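Local coordinates for protein thymidylate synthase ThyX (Streptomyces cacaoi subsp. asoensis, PDB 4P5A) that is a flavin-dependent UMP/dUMP methylase of the ThyX family, a homotetramer that probably carries out reductive methylation of the uracil base with methylenetetrahydrofolate as carbon donor, at residues H134-V137 with V138-A141; V147-E150 with E151-L155; E208-M211 with V212-M216. All coordinates share one frame; numbering follows the deposited sequence. Where two conformers were deposited one is given.

In the fold
All three interactions are local contacts inside helices, and they come in numerical order along the chain. Interactions 1 and 2 share the long helix 131-157, with centres about 20 Å apart; both touch the second subunit, and a hydrogen bond from Ser140 in interaction 1 of one subunit to Glu151 in interaction 2 of the other ties them together across the interface. Interaction 3 lies on helix 207-223, close to the centre of the folded chain, about 23 Å from interaction 1 and 31 Å from interaction 2, centre to centre. The long helix thus contributes to the contact with a second subunit of the homotetramer, whereas helix 207-223 lies beside the nucleotide and flavin sites.

Interaction 1. Residues H134-V137 with V138-A141; sequences HQQV and VRSA
His134 and Val138 make an i to i+4 CH-pi contact near the start of helix 131-157, far from the annotated ligand sites. In the conformer of His134 described here, one of two deposited, CG2 of Val138 sits over one face of the imidazole, 3.9 Å from the ring centroid and displaced toward the rim; its closest ring atom is CE1 of His134, 3.7 Å away. In that conformer chi1 of -171° sets CG opposite the backbone N and leans the ring toward the next turn. Valine suits the place because, with CG1 anti to the backbone N, CG2 lies beside that N and turns back to the preceding turn and the ring. The imidazole NE2 is hydrogen-bonded to the carbonyl of Pro109. Beneath the side chains, Val138 N bonds to His134 O at 2.9 Å and Ala141 N to Val137 O at 2.8 Å. Small or apolar residues fill the buried side: Val137 packs on Pro109 and on Ile160 of the second subunit, and Ser140, compact enough for a close interface, hydrogen-bonds through OG to Glu151 of that subunit. Gln135 and Arg139 lie on the exposed side. This is the pattern of an amphipathic alpha-helix at a subunit interface.

Interaction 2. Residues V147-E150 with E151-L155; sequences VAFE and EYQRL
Phe149 meets both Tyr152 and Gln153 one turn farther along helix 131-157. Its CB leads away from the next turn, but chi1 of -166° sets CG opposite the backbone N and brings the ring back over that turn. Along one flank CD2 and CE2 approach Tyr152, with CE2 of Phe149 3.6 Å from CD1 of Tyr152 and the two planes inclined at 45°. Along the other flank CD1 and CE1 of Phe149 lie 4.0 and 3.5 Å from CG of Gln153, and at the tip CZ of Phe149 comes within 3.2 Å of NE2 of Gln153; both neighbours lie to the same side of the ring plane. A bend at chi2 of Gln153 lays its amide beside the ring, and Glu101 receives the NE2 hydrogen bond. With an alanine here, Tyr152 and the Gln153 chain would probably lose the ring they lean on, opening a gap toward Ile6 and Ala104.

Arg154 suits a place facing two acids, and the three form a salt-bridge network. Its NE and NH2 grip Glu151 side-on through nearly straight bonds, NE to OE1 and NH2 to OE2, each at 3.1 Å. The bond from NH2 to Glu150 OE2 is shorter, 2.9 Å, yet weak, bent to 126° at the hydrogen. The shared arginine probably eases the repulsion between the carboxylates. Glu151 OE1 additionally binds Ser140 of the second subunit. Thus one flank of the helix faces that subunit, while Tyr152 packs on Ala165 of helix 162-165 and Phe149 on Ile6 and Ala104 in loops.

Interaction 3. Residues E208-M211 with V212-M216; sequences EIEM and VAEQM
Glu210 and Glu214, four residues apart on helix 207-223, cross at an angle with their carboxylate planes only slightly inclined, OE1 of Glu210 lying 3.8 Å from OE2 of Glu214. Glu210 stands out from the helix, extended, with CG opposite the backbone N (chi1 -175°). Glu214 takes chi1 -68°, which leans its extended chain back toward the preceding turn: its OE2 lies 3.6 Å from CG of Glu210. What would otherwise be a repulsive pair is probably stabilised by Arg196 and Arg207, each salt-bridged to both glutamates; OE1 of Glu210 also accepts a hydrogen bond from the backbone N of His195.

A quarter turn round the helix, Ile209 has CG1 anti to the backbone N, and chi2 of 68° turns CD1 to CB of Val212 at 4.0 Å. The Gln215 chain, straight beyond CG, brings NE2 to a weak bond with Met211 O at 3.4 Å; that nitrogen also binds the carbonyl of Ile12. Ala213 leaves room for Phe189 and Leu190 of helix 183-193. Ile209 packs on Arg193, probably involved in activating dUMP, and its side chain is about 6 Å, nearest atoms, from the bound 5-bromo-UMP. The geometry is that of a buried helix bordering the ThyX nucleotide and flavin pocket.

Interaction 1. Residues H134-V137 with V138-A141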
loop_
_atom_site.group_PDB
_atom_site.type_symbol
_atom_site.label_atom_id
_atom_site.label_comp_id
_atom_site.label_asym_id
_atom_site.label_seq_id
_atom_site.Cartn_x
_atom_site.Cartn_y
_atom_site.Cartn_z
ATOM N N HIS B 134 4.370 -12.738 -39.729
ATOM C CA HIS B 134 5.365 -11.799 -39.225
ATOM C C HIS B 134 5.539 -10.646 -40.211
ATOM O O HIS B 134 5.534 -9.482 -39.823
ATOM C CB HIS B 134 6.719 -12.443 -38.921
ATOM C CG HIS B 134 7.675 -11.517 -38.207
ATOM N ND1 HIS B 134 8.867 -11.094 -38.757
ATOM C CD2 HIS B 134 7.600 -10.930 -36.988
ATOM C CE1 HIS B 134 9.486 -10.291 -37.908
ATOM N NE2 HIS B 134 8.729 -10.186 -36.823
ATOM N N GLN B 135 5.663 -10.982 -41.502
ATOM C CA GLN B 135 5.845 -9.915 -42.510
ATOM C C GLN B 135 4.723 -8.902 -42.503
ATOM O O GLN B 135 5.019 -7.747 -42.722
ATOM C CB GLN B 135 5.987 -10.501 -43.925
ATOM C CG GLN B 135 7.347 -11.169 -44.181
ATOM C CD GLN B 135 7.280 -12.179 -45.408
ATOM O OE1 GLN B 135 8.273 -12.856 -45.717
ATOM N NE2 GLN B 135 6.097 -12.274 -46.074
ATOM N N GLN B 136 3.483 -9.363 -42.330
ATOM C CA GLN B 136 2.278 -8.545 -42.353
ATOM C C GLN B 136 2.287 -7.638 -41.129
ATOM O O GLN B 136 2.018 -6.415 -41.237
ATOM C CB GLN B 136 1.003 -9.421 -42.322
ATOM C CG GLN B 136 0.502 -9.755 -43.716
ATOM C CD GLN B 136 0.842 -8.601 -44.709
ATOM O OE1 GLN B 136 0.150 -7.546 -44.760
ATOM N NE2 GLN B 136 1.964 -8.776 -45.437
ATOM N N VAL B 137 2.666 -8.209 -39.991
ATOM C CA VAL B 137 2.877 -7.338 -38.798
ATOM C C VAL B 137 3.943 -6.251 -38.991
ATOM O O VAL B 137 3.643 -5.053 -38.764
ATOM C CB VAL B 137 3.089 -8.145 -37.477
ATOM C CG1 VAL B 137 3.462 -7.213 -36.286
ATOM C CG2 VAL B 137 1.817 -8.934 -37.127
ATOM N N VAL B 138 5.124 -6.608 -39.472
ATOM C CA VAL B 138 6.149 -5.646 -39.657
ATOM C C VAL B 138 5.680 -4.612 -40.668
ATOM O O VAL B 138 5.943 -3.415 -40.539
ATOM C CB VAL B 138 7.453 -6.316 -40.078
ATOM C CG1 VAL B 138 8.510 -5.274 -40.433
ATOM C CG2 VAL B 138 7.943 -7.109 -38.870
ATOM N N ARG B 139 5.040 -5.092 -41.707
ATOM C CA ARG B 139 4.518 -4.165 -42.722
ATOM C C ARG B 139 3.529 -3.117 -42.189
ATOM O O ARG B 139 3.664 -1.902 -42.470
ATOM C CB ARG B 139 3.889 -4.955 -43.891
ATOM C CG ARG B 139 3.310 -3.993 -44.961
ATOM C CD ARG B 139 2.897 -4.689 -46.244
ATOM N NE ARG B 139 2.323 -3.729 -47.203
ATOM C CZ ARG B 139 1.751 -4.126 -48.344
ATOM N NH1 ARG B 139 1.210 -3.243 -49.185
ATOM N NH2 ARG B 139 1.725 -5.430 -48.631
ATOM N N SER B 140 2.512 -3.561 -41.477
ATOM C CA SER B 140 1.498 -2.658 -40.974
ATOM C C SER B 140 2.059 -1.740 -39.902
ATOM O O SER B 140 1.705 -0.530 -39.865
ATOM C CB SER B 140 0.364 -3.439 -40.338
ATOM O OG SER B 140 -0.418 -4.089 -41.317
ATOM N N ALA B 141 2.878 -2.331 -39.023
ATOM C CA ALA B 141 3.437 -1.526 -37.890
ATOM C C ALA B 141 4.342 -0.446 -38.482
ATOM O O ALA B 141 4.237 0.723 -38.136
ATOM C CB ALA B 141 4.179 -2.415 -36.942
#

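Interaction 2. Residues V147-E150 with E151-L155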
loop_
_atom_site.group_PDB
_atom_site.type_symbol
_atom_site.label_atom_id
_atom_site.label_comp_id
_atom_site.label_asym_id
_atom_site.label_seq_id
_atom_site.Cartn_x
_atom_site.Cartn_y
_atom_site.Cartn_z
ATOM N N VAL B 147 3.755 7.141 -40.087
ATOM C CA VAL B 147 2.823 8.243 -40.154
ATOM C C VAL B 147 2.663 8.897 -38.775
ATOM O O VAL B 147 2.710 10.110 -38.679
ATOM C CB VAL B 147 1.459 7.732 -40.593
ATOM C CG1 VAL B 147 0.291 8.747 -40.383
ATOM C CG2 VAL B 147 1.571 7.348 -42.092
ATOM N N ALA B 148 2.625 8.076 -37.717
ATOM C CA ALA B 148 2.559 8.674 -36.364
ATOM C C ALA B 148 3.741 9.590 -36.108
ATOM O O ALA B 148 3.582 10.735 -35.609
ATOM C CB ALA B 148 2.492 7.515 -35.307
ATOM N N PHE B 149 4.934 9.106 -36.405
ATOM C CA PHE B 149 6.088 9.877 -36.036
ATOM C C PHE B 149 6.183 11.106 -36.939
ATOM O O PHE B 149 6.633 12.193 -36.483
ATOM C CB PHE B 149 7.328 9.033 -36.025
ATOM C CG PHE B 149 8.444 9.709 -35.347
ATOM C CD1 PHE B 149 9.422 10.315 -36.065
ATOM C CD2 PHE B 149 8.419 9.867 -33.934
ATOM C CE1 PHE B 149 10.456 11.030 -35.400
ATOM C CE2 PHE B 149 9.458 10.534 -33.250
ATOM C CZ PHE B 149 10.456 11.153 -34.001
ATOM N N GLU B 150 5.788 10.958 -38.203
ATOM C CA GLU B 150 5.886 12.128 -39.109
ATOM C C GLU B 150 4.926 13.242 -38.617
ATOM O O GLU B 150 5.274 14.466 -38.623
ATOM C CB GLU B 150 5.572 11.651 -40.543
ATOM C CG GLU B 150 5.200 12.769 -41.510
ATOM C CD GLU B 150 4.629 12.177 -42.811
ATOM O OE1 GLU B 150 4.955 10.996 -43.123
ATOM O OE2 GLU B 150 3.822 12.879 -43.471
ATOM N N GLU B 151 3.743 12.824 -38.138
ATOM C CA GLU B 151 2.785 13.778 -37.611
ATOM C C GLU B 151 3.219 14.353 -36.258
ATOM O O GLU B 151 2.970 15.527 -35.998
ATOM C CB GLU B 151 1.347 13.211 -37.504
ATOM C CG GLU B 151 0.688 12.774 -38.851
ATOM C CD GLU B 151 0.635 13.940 -39.889
ATOM O OE1 GLU B 151 0.598 15.140 -39.515
ATOM O OE2 GLU B 151 0.751 13.586 -41.094
ATOM N N TYR B 152 3.843 13.527 -35.405
ATOM C CA TYR B 152 4.375 14.031 -34.136
ATOM C C TYR B 152 5.393 15.124 -34.446
ATOM O O TYR B 152 5.336 16.216 -33.874
ATOM C CB TYR B 152 5.055 12.876 -33.404
ATOM C CG TYR B 152 5.769 13.227 -32.152
ATOM C CD1 TYR B 152 7.151 13.011 -31.996
ATOM C CD2 TYR B 152 5.034 13.722 -31.049
ATOM C CE1 TYR B 152 7.820 13.304 -30.787
ATOM C CE2 TYR B 152 5.709 14.018 -29.809
ATOM C CZ TYR B 152 7.084 13.786 -29.707
ATOM O OH TYR B 152 7.754 14.091 -28.552
ATOM N N GLN B 153 6.311 14.831 -35.363
ATOM C CA GLN B 153 7.341 15.864 -35.655
ATOM C C GLN B 153 6.736 17.104 -36.302
ATOM O O GLN B 153 7.203 18.214 -36.051
ATOM C CB GLN B 153 8.380 15.255 -36.603
ATOM C CG GLN B 153 9.331 14.285 -35.950
ATOM C CD GLN B 153 10.108 14.910 -34.808
ATOM O OE1 GLN B 153 10.727 15.920 -34.993
ATOM N NE2 GLN B 153 10.070 14.282 -33.599
ATOM N N ARG B 154 5.741 16.909 -37.162
ATOM C CA ARG B 154 5.072 18.078 -37.787
ATOM C C ARG B 154 4.421 18.969 -36.748
ATOM O O ARG B 154 4.522 20.230 -36.800
ATOM C CB ARG B 154 3.946 17.641 -38.737
ATOM C CG ARG B 154 3.567 18.768 -39.748
ATOM C CD ARG B 154 2.323 18.472 -40.584
ATOM N NE ARG B 154 2.270 17.131 -41.160
ATOM C CZ ARG B 154 3.012 16.640 -42.167
ATOM N NH1 ARG B 154 3.952 17.341 -42.844
ATOM N NH2 ARG B 154 2.802 15.393 -42.511
ATOM N N LEU B 155 3.746 18.348 -35.776
ATOM C CA LEU B 155 3.165 19.105 -34.668
ATOM C C LEU B 155 4.221 19.834 -33.874
ATOM O O LEU B 155 4.031 21.036 -33.613
ATOM C CB LEU B 155 2.306 18.239 -33.744
ATOM C CG LEU B 155 1.031 17.763 -34.454
ATOM C CD1 LEU B 155 0.440 16.529 -33.614
ATOM C CD2 LEU B 155 -0.018 18.935 -34.740
#

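Interaction 3. Residues E208-M211 with V212-M216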
loop_
_atom_site.group_PDB
_atom_site.type_symbol
_atom_site.label_atom_id
_atom_site.label_comp_id
_atom_site.label_asym_id
_atom_site.label_seq_id
_atom_site.Cartn_x
_atom_site.Cartn_y
_atom_site.Cartn_z
ATOM N N GLU B 208 5.568 -9.895 -23.652
ATOM C CA GLU B 208 6.546 -8.837 -23.456
ATOM C C GLU B 208 6.800 -8.534 -21.977
ATOM O O GLU B 208 7.977 -8.368 -21.533
ATOM C CB GLU B 208 6.135 -7.557 -24.220
ATOM C CG GLU B 208 6.348 -7.655 -25.830
ATOM C CD GLU B 208 5.278 -8.512 -26.532
ATOM O OE1 GLU B 208 5.568 -9.052 -27.636
ATOM O OE2 GLU B 208 4.206 -8.788 -25.961
ATOM N N ILE B 209 5.740 -8.464 -21.162
ATOM C CA ILE B 209 6.018 -8.332 -19.730
ATOM C C ILE B 209 6.683 -9.538 -19.129
ATOM O O ILE B 209 7.531 -9.407 -18.218
ATOM C CB ILE B 209 4.720 -7.865 -18.908
ATOM C CG1 ILE B 209 5.091 -7.529 -17.437
ATOM C CG2 ILE B 209 3.704 -9.021 -18.906
ATOM C CD1 ILE B 209 5.984 -6.250 -17.385
ATOM N N GLU B 210 6.428 -10.687 -19.748
ATOM C CA GLU B 210 7.109 -11.903 -19.291
ATOM C C GLU B 210 8.606 -11.767 -19.576
ATOM O O GLU B 210 9.410 -12.256 -18.792
ATOM C CB GLU B 210 6.539 -13.139 -19.956
ATOM C CG GLU B 210 7.190 -14.435 -19.373
ATOM C CD GLU B 210 6.583 -15.686 -20.009
ATOM O OE1 GLU B 210 6.430 -16.601 -19.231
ATOM O OE2 GLU B 210 6.350 -15.770 -21.271
ATOM N N MET B 211 8.996 -11.190 -20.719
ATOM C CA MET B 211 10.431 -10.938 -20.960
ATOM C C MET B 211 11.092 -10.045 -19.931
ATOM O O MET B 211 12.244 -10.266 -19.547
ATOM C CB MET B 211 10.615 -10.356 -22.366
ATOM C CG MET B 211 10.113 -11.352 -23.470
ATOM S SD MET B 211 9.989 -10.451 -25.051
ATOM C CE MET B 211 11.696 -9.972 -25.336
ATOM N N VAL B 212 10.364 -9.021 -19.491
ATOM C CA VAL B 212 10.854 -8.174 -18.378
ATOM C C VAL B 212 11.044 -9.039 -17.183
ATOM O O VAL B 212 12.130 -8.970 -16.488
ATOM C CB VAL B 212 9.838 -7.026 -18.073
ATOM C CG1 VAL B 212 10.251 -6.250 -16.766
ATOM C CG2 VAL B 212 9.712 -6.038 -19.305
ATOM N N ALA B 213 9.965 -9.770 -16.807
ATOM C CA ALA B 213 9.997 -10.579 -15.579
ATOM C C ALA B 213 11.167 -11.596 -15.616
ATOM O O ALA B 213 11.789 -11.810 -14.581
ATOM C CB ALA B 213 8.688 -11.362 -15.428
ATOM N N GLU B 214 11.406 -12.272 -16.758
ATOM C CA GLU B 214 12.466 -13.302 -16.755
ATOM C C GLU B 214 13.845 -12.687 -16.515
ATOM O O GLU B 214 14.676 -13.256 -15.817
ATOM C CB GLU B 214 12.464 -14.092 -18.136
ATOM C CG GLU B 214 11.211 -14.902 -18.246
ATOM C CD GLU B 214 10.947 -15.468 -19.677
ATOM O OE1 GLU B 214 11.476 -14.883 -20.698
ATOM O OE2 GLU B 214 10.194 -16.477 -19.718
ATOM N N GLN B 215 14.056 -11.493 -17.004
ATOM C CA GLN B 215 15.352 -10.876 -16.802
ATOM C C GLN B 215 15.516 -10.405 -15.363
ATOM O O GLN B 215 16.618 -10.417 -14.829
ATOM C CB GLN B 215 15.553 -9.729 -17.804
ATOM C CG GLN B 215 15.629 -10.210 -19.288
ATOM C CD GLN B 215 15.807 -8.968 -20.206
ATOM O OE1 GLN B 215 16.747 -8.175 -20.042
ATOM N NE2 GLN B 215 14.849 -8.745 -21.070
ATOM N N MET B 216 14.419 -9.896 -14.782
ATOM C CA MET B 216 14.495 -9.498 -13.402
ATOM C C MET B 216 14.835 -10.729 -12.588
ATOM O O MET B 216 15.570 -10.682 -11.612
ATOM C CB MET B 216 13.121 -8.914 -12.943
ATOM C CG MET B 216 13.015 -7.501 -13.491
ATOM S SD MET B 216 11.329 -6.928 -13.043
ATOM C CE MET B 216 11.414 -5.189 -13.546
#